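Long-range contact in DyP-type peroxidase (Pleurotus ostreatus PC15, PDB 6FSK), which uses heme b to reduce peroxides and probably oxidises dyes and manganese(II), the latter at a non-canonical site: residues F34-T47 with S472-I484. The protein carries 1 engineered substitution. Sequence-based numbering, arbitrary orientation.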
loop_
_atom_site.group_PDB
_atom_site.type_symbol
_atom_site.label_atom_id
_atom_site.label_comp_id
_atom_site.label_asym_id
_atom_site.label_seq_id
_atom_site.Cartn_x
_atom_site.Cartn_y
_atom_site.Cartn_z
ATOM N N PHE A 34 -29.056 -3.217 9.946
ATOM C CA PHE A 34 -27.705 -3.542 9.485
ATOM C C PHE A 34 -27.151 -4.691 10.280
ATOM O O PHE A 34 -26.615 -5.677 9.716
ATOM C CB PHE A 34 -26.768 -2.329 9.584
ATOM C CG PHE A 34 -25.336 -2.656 9.192
ATOM C CD1 PHE A 34 -25.006 -2.739 7.871
ATOM C CD2 PHE A 34 -24.361 -2.919 10.145
ATOM C CE1 PHE A 34 -23.706 -3.094 7.488
ATOM C CE2 PHE A 34 -23.065 -3.175 9.783
ATOM C CZ PHE A 34 -22.744 -3.268 8.445
ATOM N N LYS A 35 -27.302 -4.595 11.604
ATOM C CA LYS A 35 -26.746 -5.669 12.451
ATOM C C LYS A 35 -27.471 -6.944 12.250
ATOM O O LYS A 35 -26.893 -7.984 12.189
ATOM C CB LYS A 35 -26.703 -5.253 13.889
ATOM C CG LYS A 35 -25.806 -4.086 14.208
ATOM C CD LYS A 35 -25.763 -3.845 15.699
ATOM C CE LYS A 35 -25.032 -2.580 15.969
ATOM N NZ LYS A 35 -24.609 -2.413 17.384
ATOM N N ALA A 36 -28.804 -6.920 12.016
ATOM C CA ALA A 36 -29.474 -8.158 11.712
ATOM C C ALA A 36 -28.983 -8.750 10.356
ATOM O O ALA A 36 -28.813 -9.951 10.200
ATOM C CB ALA A 36 -31.000 -7.919 11.689
ATOM N N ASN A 37 -28.793 -7.875 9.310
ATOM C CA ASN A 37 -28.372 -8.328 8.042
ATOM C C ASN A 37 -26.897 -8.911 8.070
ATOM O O ASN A 37 -26.541 -9.855 7.384
ATOM C CB ASN A 37 -28.422 -7.170 7.031
ATOM C CG ASN A 37 -29.808 -6.677 6.733
ATOM O OD1 ASN A 37 -30.853 -7.323 7.054
ATOM N ND2 ASN A 37 -29.868 -5.538 6.134
ATOM N N MET A 38 -26.116 -8.323 8.951
ATOM C CA MET A 38 -24.735 -8.724 9.142
ATOM C C MET A 38 -24.667 -10.190 9.509
ATOM O O MET A 38 -23.779 -10.927 9.097
ATOM C CB MET A 38 -24.036 -7.943 10.203
ATOM C CG MET A 38 -23.457 -6.629 9.706
ATOM S SD MET A 38 -22.095 -6.759 8.522
ATOM C CE MET A 38 -20.753 -7.465 9.510
ATOM N N ALA A 39 -25.645 -10.680 10.230
ATOM C CA ALA A 39 -25.610 -12.125 10.512
ATOM C C ALA A 39 -25.616 -13.059 9.361
ATOM O O ALA A 39 -25.028 -14.130 9.396
ATOM C CB ALA A 39 -26.758 -12.455 11.476
ATOM N N HIS A 40 -26.286 -12.655 8.282
ATOM C CA HIS A 40 -26.316 -13.374 7.098
ATOM C C HIS A 40 -25.106 -13.161 6.222
ATOM O O HIS A 40 -24.779 -14.011 5.425
ATOM C CB HIS A 40 -27.560 -12.988 6.315
ATOM C CG HIS A 40 -28.794 -13.490 6.971
ATOM N ND1 HIS A 40 -29.607 -12.690 7.731
ATOM C CD2 HIS A 40 -29.258 -14.757 7.099
ATOM C CE1 HIS A 40 -30.582 -13.431 8.236
ATOM N NE2 HIS A 40 -30.379 -14.687 7.878
ATOM N N PHE A 41 -24.467 -11.999 6.357
ATOM C CA PHE A 41 -23.257 -11.671 5.605
ATOM C C PHE A 41 -22.033 -12.433 6.131
ATOM O O PHE A 41 -21.227 -12.902 5.336
ATOM C CB PHE A 41 -23.020 -10.170 5.698
ATOM C CG PHE A 41 -21.752 -9.664 4.987
ATOM C CD1 PHE A 41 -21.358 -10.146 3.760
ATOM C CD2 PHE A 41 -21.015 -8.728 5.602
ATOM C CE1 PHE A 41 -20.225 -9.645 3.124
ATOM C CE2 PHE A 41 -19.893 -8.191 4.968
ATOM C CZ PHE A 41 -19.493 -8.725 3.768
ATOM N N ILE A 42 -21.889 -12.554 7.437
ATOM C CA ILE A 42 -20.651 -13.038 8.014
ATOM C C ILE A 42 -20.169 -14.382 7.479
ATOM O O ILE A 42 -18.990 -14.571 7.189
ATOM C CB ILE A 42 -20.716 -12.967 9.575
ATOM C CG1 ILE A 42 -20.647 -11.547 10.059
ATOM C CG2 ILE A 42 -19.586 -13.834 10.223
ATOM C CD1 ILE A 42 -21.171 -11.340 11.467
ATOM N N PRO A 43 -21.051 -15.385 7.247
ATOM C CA PRO A 43 -20.598 -16.656 6.696
ATOM C C PRO A 43 -20.014 -16.631 5.300
ATOM O O PRO A 43 -19.395 -17.599 4.905
ATOM C CB PRO A 43 -21.873 -17.545 6.726
ATOM C CG PRO A 43 -22.707 -16.908 7.679
ATOM C CD PRO A 43 -22.459 -15.443 7.657
ATOM N N HIS A 44 -20.214 -15.521 4.545
ATOM C CA HIS A 44 -19.576 -15.299 3.270
ATOM C C HIS A 44 -18.117 -14.780 3.340
ATOM O O HIS A 44 -17.426 -14.835 2.304
ATOM C CB HIS A 44 -20.340 -14.226 2.519
ATOM C CG HIS A 44 -21.619 -14.703 1.926
ATOM N ND1 HIS A 44 -22.825 -14.680 2.591
ATOM C CD2 HIS A 44 -21.863 -15.235 0.713
ATOM C CE1 HIS A 44 -23.767 -15.206 1.819
ATOM N NE2 HIS A 44 -23.217 -15.526 0.661
ATOM N N ILE A 45 -17.668 -14.335 4.493
ATOM C CA ILE A 45 -16.338 -13.640 4.585
ATOM C C ILE A 45 -15.196 -14.625 4.466
ATOM O O ILE A 45 -15.249 -15.690 5.115
ATOM C CB ILE A 45 -16.253 -12.822 5.857
ATOM C CG1 ILE A 45 -17.281 -11.723 5.813
ATOM C CG2 ILE A 45 -14.852 -12.206 6.083
ATOM C CD1 ILE A 45 -17.459 -10.969 7.078
ATOM N N LYS A 46 -14.223 -14.340 3.596
ATOM C CA LYS A 46 -13.078 -15.231 3.445
ATOM C C LYS A 46 -12.094 -15.073 4.603
ATOM O O LYS A 46 -11.665 -13.946 4.952
ATOM C CB LYS A 46 -12.361 -14.877 2.161
ATOM C CG LYS A 46 -11.182 -15.752 1.764
ATOM C CD LYS A 46 -11.535 -17.223 1.522
ATOM C CE LYS A 46 -12.569 -17.455 0.451
ATOM N NZ LYS A 46 -12.956 -18.936 0.222
ATOM N N THR A 47 -11.776 -16.174 5.245
ATOM C CA THR A 47 -10.735 -16.175 6.292
ATOM C C THR A 47 -9.357 -16.560 5.768
ATOM O O THR A 47 -9.182 -17.090 4.687
ATOM C CB THR A 47 -11.126 -17.127 7.461
ATOM O OG1 THR A 47 -10.913 -18.456 6.990
ATOM C CG2 THR A 47 -12.496 -16.861 7.883
ATOM N N SER A 472 -10.489 -3.831 9.891
ATOM C CA SER A 472 -11.026 -5.100 9.472
ATOM C C SER A 472 -11.160 -6.048 10.689
ATOM O O SER A 472 -10.133 -6.519 11.145
ATOM C CB SER A 472 -10.067 -5.725 8.484
ATOM O OG SER A 472 -10.111 -5.013 7.215
ATOM N N PRO A 473 -12.377 -6.221 11.212
ATOM C CA PRO A 473 -12.436 -6.937 12.456
ATOM C C PRO A 473 -12.303 -8.426 12.218
ATOM O O PRO A 473 -12.462 -8.979 11.116
ATOM C CB PRO A 473 -13.852 -6.557 13.019
ATOM C CG PRO A 473 -14.288 -5.365 12.169
ATOM C CD PRO A 473 -13.687 -5.643 10.840
ATOM N N SER A 474 -12.079 -9.157 13.323
ATOM C CA SER A 474 -12.082 -10.603 13.260
ATOM C C SER A 474 -13.480 -11.158 13.088
ATOM O O SER A 474 -14.445 -10.435 13.288
ATOM C CB SER A 474 -11.505 -11.119 14.627
ATOM O OG SER A 474 -12.531 -11.007 15.645
ATOM N N ILE A 475 -13.567 -12.437 12.742
ATOM C CA ILE A 475 -14.863 -13.071 12.560
ATOM C C ILE A 475 -15.642 -13.053 13.887
ATOM O O ILE A 475 -16.806 -12.656 13.892
ATOM C CB ILE A 475 -14.731 -14.465 11.987
ATOM C CG1 ILE A 475 -13.959 -14.495 10.617
ATOM C CG2 ILE A 475 -16.103 -15.123 11.901
ATOM C CD1 ILE A 475 -14.655 -13.645 9.571
ATOM N N THR A 476 -15.039 -13.412 15.016
ATOM C CA THR A 476 -15.838 -13.333 16.253
ATOM C C THR A 476 -16.199 -11.885 16.649
ATOM O O THR A 476 -17.247 -11.672 17.234
ATOM C CB THR A 476 -15.201 -14.043 17.427
ATOM O OG1 THR A 476 -13.925 -13.508 17.603
ATOM C CG2 THR A 476 -15.092 -15.494 17.185
ATOM N N ALA A 477 -15.386 -10.863 16.310
ATOM C CA ALA A 477 -15.762 -9.487 16.521
ATOM C C ALA A 477 -17.013 -9.144 15.708
ATOM O O ALA A 477 -17.935 -8.504 16.245
ATOM C CB ALA A 477 -14.663 -8.505 16.180
ATOM N N LEU A 478 -17.030 -9.539 14.447
ATOM C CA LEU A 478 -18.212 -9.274 13.612
ATOM C C LEU A 478 -19.477 -9.936 14.232
ATOM O O LEU A 478 -20.550 -9.321 14.228
ATOM C CB LEU A 478 -18.004 -9.693 12.202
ATOM C CG LEU A 478 -16.863 -9.035 11.419
ATOM C CD1 LEU A 478 -16.581 -9.707 10.092
ATOM C CD2 LEU A 478 -17.193 -7.602 11.179
ATOM N N LYS A 479 -19.337 -11.158 14.694
ATOM C CA LYS A 479 -20.501 -11.884 15.227
ATOM C C LYS A 479 -21.009 -11.267 16.502
ATOM O O LYS A 479 -22.234 -11.198 16.706
ATOM C CB LYS A 479 -20.179 -13.355 15.419
ATOM C CG LYS A 479 -20.039 -14.196 14.162
ATOM C CD LYS A 479 -19.707 -15.629 14.568
ATOM C CE LYS A 479 -19.109 -16.526 13.541
ATOM N NZ LYS A 479 -20.055 -16.946 12.525
ATOM N N THR A 480 -20.120 -10.753 17.327
ATOM C CA THR A 480 -20.510 -10.247 18.641
ATOM C C THR A 480 -20.775 -8.772 18.748
ATOM O O THR A 480 -21.559 -8.294 19.636
ATOM C CB THR A 480 -19.432 -10.630 19.695
ATOM O OG1 THR A 480 -18.153 -10.059 19.371
ATOM C CG2 THR A 480 -19.296 -12.084 19.768
ATOM N N LYS A 481 -20.108 -7.949 17.932
ATOM C CA LYS A 481 -20.265 -6.513 18.025
ATOM C C LYS A 481 -20.989 -5.875 16.845
ATOM O O LYS A 481 -21.506 -4.768 16.988
ATOM C CB LYS A 481 -18.926 -5.804 18.181
ATOM C CG LYS A 481 -18.086 -6.279 19.356
ATOM C CD LYS A 481 -18.673 -5.902 20.712
ATOM C CE LYS A 481 -18.657 -4.394 20.928
ATOM N NZ LYS A 481 -18.971 -4.028 22.338
ATOM N N PHE A 482 -20.976 -6.559 15.715
ATOM C CA PHE A 482 -21.512 -5.989 14.472
ATOM C C PHE A 482 -22.824 -6.676 14.024
ATOM O O PHE A 482 -23.347 -6.334 12.968
ATOM C CB PHE A 482 -20.484 -6.049 13.354
ATOM C CG PHE A 482 -19.296 -5.194 13.615
ATOM C CD1 PHE A 482 -18.280 -5.622 14.474
ATOM C CD2 PHE A 482 -19.089 -3.998 12.974
ATOM C CE1 PHE A 482 -17.148 -4.818 14.701
ATOM C CE2 PHE A 482 -18.059 -3.211 13.236
ATOM C CZ PHE A 482 -17.004 -3.584 14.072
ATOM N N ALA A 483 -23.297 -7.714 14.718
ATOM C CA ALA A 483 -24.399 -8.558 14.244
ATOM C C ALA A 483 -25.363 -8.825 15.398
ATOM O O ALA A 483 -24.963 -8.772 16.541
ATOM C CB ALA A 483 -23.908 -9.889 13.729
ATOM N N ILE A 484 -26.608 -9.148 15.059
ATOM C CA ILE A 484 -27.588 -9.613 16.100
ATOM C C ILE A 484 -28.211 -10.913 15.659
ATOM O O ILE A 484 -28.512 -11.030 14.466
ATOM C CB ILE A 484 -28.672 -8.557 16.469
ATOM C CG1 ILE A 484 -29.543 -8.179 15.279
ATOM C CG2 ILE A 484 -28.047 -7.334 17.168
ATOM C CD1 ILE A 484 -30.430 -6.955 15.477
HETATM O O HOH W 1 -30.156 -11.736 11.794
#
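With CG1 turned anti to its own carbonyl carbon (chi1 -72°) and the chain extended beyond it, Ile42 drives CD1 into the C-terminal helix, 3.6 Å from Leu478 CB and in the angle between that residue and Ala483 CB. Its other branch, CG2, lies 4.1 Å from Ile475 CG2 and is also touched by both CG and NZ of the Lys479 chain. Met38 is bent at both chi2 and chi3 (-67° and -68°), a fold that brings CE alongside Phe482 CB and up to Leu478 CD2, while its CG sits over one face of the Phe34 ring. Further along, Ile45 meets Leu478 tip to tip, with Ile45 CD1 a tight 3.4 Å from Leu478 CD1; the Ile45 and Ile475 side chains run past one another pointing opposite ways, Ile45 CG2 against Ile475 CD1, and the methyl of Thr47 touches Ile475 CG1. The contact joins helices 31-41 and 475-481, both lying against the antiparallel sheet of the ferredoxin-like, alpha+beta fold of DyP peroxidases. Phe34 and Phe482 both reach Phe79 on strand 74-80, beside strand 462-472, which leads into the last helix. Beyond that helix the chain terminus crosses the 31-41 helix and is held by its backbone: Ile484 N donates to Lys35 O at 3.1 Å, approaching from above the carbonyl plane, and Ala483 CA adds a CH...O contact to the same oxygen at 3.3 Å. Phe482 O is buried against Lys35 and Met38, 3.3 Å from Met38 CB, with no hydrogen-bond partner; the CA-H of Lys35 points at it. Ile484 CG1 packs on Ala36, 3.6 Å from Ala36 CA, and one water donates to both Ala36 O and Ile484 O. The extended Lys35 chain runs past Phe482 O, and its NZ hydrogen-bonds to Leu87 O.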